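Local coordinates for uncharacterized protein YqbN (Bacillus subtilis, PDB 3KLU) that is of unknown function but belongs to the XkdN-like phage tail assembly chaperone family, and so probably assists the assembly of phage tails, at residues K47-T50 with T51-D55. Residues are numbered along the deposited sequence; the frame is centred on the assembly and turned at random.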
loop_
_atom_site.group_PDB
_atom_site.type_symbol
_atom_site.label_atom_id
_atom_site.label_comp_id
_atom_site.label_asym_id
_atom_site.label_seq_id
_atom_site.Cartn_x
_atom_site.Cartn_y
_atom_site.Cartn_z
ATOM N N LYS A 47 -1.742 3.242 4.534
ATOM C CA LYS A 47 -2.751 2.875 5.515
ATOM C C LYS A 47 -2.982 1.390 5.363
ATOM O O LYS A 47 -3.468 0.946 4.328
ATOM C CB LYS A 47 -4.065 3.598 5.266
ATOM C CG LYS A 47 -5.117 3.297 6.326
ATOM C CD LYS A 47 -6.482 3.804 5.861
ATOM C CE LYS A 47 -7.417 3.960 7.028
ATOM N NZ LYS A 47 -7.444 2.652 7.710
ATOM N N ALA A 48 -2.599 0.629 6.385
ATOM C CA ALA A 48 -2.763 -0.828 6.403
ATOM C C ALA A 48 -4.149 -1.306 5.932
ATOM O O ALA A 48 -5.189 -0.673 6.174
ATOM C CB ALA A 48 -2.500 -1.369 7.816
ATOM N N ILE A 49 -4.153 -2.425 5.230
ATOM C CA ILE A 49 -5.421 -2.968 4.792
ATOM C C ILE A 49 -5.818 -3.996 5.867
ATOM O O ILE A 49 -5.134 -4.137 6.876
ATOM C CB ILE A 49 -5.286 -3.595 3.393
ATOM C CG1 ILE A 49 -4.209 -4.682 3.401
ATOM C CG2 ILE A 49 -4.897 -2.503 2.406
ATOM C CD1 ILE A 49 -4.195 -5.554 2.168
ATOM N N THR A 50 -6.903 -4.711 5.657
ATOM C CA THR A 50 -7.342 -5.644 6.661
ATOM C C THR A 50 -6.714 -7.006 6.502
ATOM O O THR A 50 -6.143 -7.366 5.440
ATOM C CB THR A 50 -8.850 -5.792 6.604
ATOM O OG1 THR A 50 -9.202 -6.417 5.368
ATOM C CG2 THR A 50 -9.513 -4.398 6.640
ATOM N N THR A 51 -6.806 -7.768 7.573
ATOM C CA THR A 51 -6.281 -9.112 7.578
ATOM C C THR A 51 -7.121 -9.947 6.607
ATOM O O THR A 51 -6.580 -10.722 5.831
ATOM C CB THR A 51 -6.333 -9.663 9.016
ATOM O OG1 THR A 51 -5.497 -8.839 9.859
ATOM C CG2 THR A 51 -5.903 -11.134 9.041
ATOM N N ASP A 52 -8.438 -9.759 6.629
ATOM C CA ASP A 52 -9.330 -10.475 5.716
ATOM C C ASP A 52 -8.867 -10.215 4.273
ATOM O O ASP A 52 -8.801 -11.122 3.444
ATOM C CB ASP A 52 -10.798 -9.975 5.847
ATOM C CG ASP A 52 -11.548 -10.567 7.069
ATOM O OD1 ASP A 52 -10.956 -11.393 7.784
ATOM O OD2 ASP A 52 -12.736 -10.210 7.323
ATOM N N ARG A 53 -8.545 -8.964 3.983
ATOM C CA ARG A 53 -8.151 -8.596 2.627
ATOM C C ARG A 53 -6.826 -9.174 2.186
ATOM O O ARG A 53 -6.634 -9.495 1.010
ATOM C CB ARG A 53 -8.118 -7.075 2.484
ATOM C CG ARG A 53 -7.788 -6.632 1.083
ATOM C CD ARG A 53 -8.689 -7.332 0.019
ATOM N NE ARG A 53 -8.328 -6.871 -1.322
ATOM C CZ ARG A 53 -8.725 -7.419 -2.472
ATOM N NH1 ARG A 53 -9.520 -8.489 -2.502
ATOM N NH2 ARG A 53 -8.325 -6.873 -3.615
ATOM N N ILE A 54 -5.899 -9.297 3.132
ATOM C CA ILE A 54 -4.591 -9.845 2.829
ATOM C C ILE A 54 -4.813 -11.325 2.502
ATOM O O ILE A 54 -4.058 -11.954 1.737
ATOM C CB ILE A 54 -3.655 -9.651 4.039
ATOM C CG1 ILE A 54 -3.365 -8.142 4.220
ATOM C CG2 ILE A 54 -2.383 -10.397 3.837
ATOM C CD1 ILE A 54 -2.874 -7.709 5.611
ATOM N N ASP A 55 -5.878 -11.880 3.074
ATOM C CA ASP A 55 -6.194 -13.270 2.820
ATOM C C ASP A 55 -6.701 -13.456 1.411
ATOM O O ASP A 55 -6.214 -14.317 0.701
ATOM C CB ASP A 55 -7.225 -13.782 3.813
ATOM C CG ASP A 55 -6.614 -14.112 5.159
ATOM O OD1 ASP A 55 -5.444 -14.556 5.183
ATOM O OD2 ASP A 55 -7.306 -13.943 6.187
#
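T50 caps the N-terminus of helix 51-60. T50 OG1 accepts from R53 N at 3.0 Å, with an angle at the hydrogen of 150°. The hydroxyl sits between the backbone N and the carbonyl carbon of its own residue (chi1 67°), and this turns it toward the first turn of the helix. T50 OG1 also lies 3.2 Å from R53 CB, beside the start of the arginine side chain. T50 takes part through its backbone as well. T50 O accepts from I54 N at 3.0 Å, the first i to i+4 bond of the helix. The next such bond runs from D55 N to T51 O at 3.1 Å. The N-H groups of R53 and I54 are therefore both satisfied from one residue, one by a side chain and one by a carbonyl.

I49 adds an apolar contact just before the cap. I49 CD1 meets I54 CG1 at 3.4 Å, closer than usual for two carbons. I49 CD1 also lies against R53 CG at 3.9 Å. CG1 and CD1 of I54 both lie close to T50 O, which already accepts from I54 N.

The guanidinium of R53 turns to partners beyond this turn. NE forms a salt bridge with E88 OE1 of helix 78-89, and NH1 forms one with E56 OE2 on its own helix. NH2 is also hydrogen-bonded outside this turn. I49 N is bonded to N134 OD1, which ties the loop after strand 44-46 to the C-terminal region. The site is at the surface. T50 gives the helix start acceptors for two of its N-H groups, while R53 joins the first turn to helix 78-89 by a salt bridge.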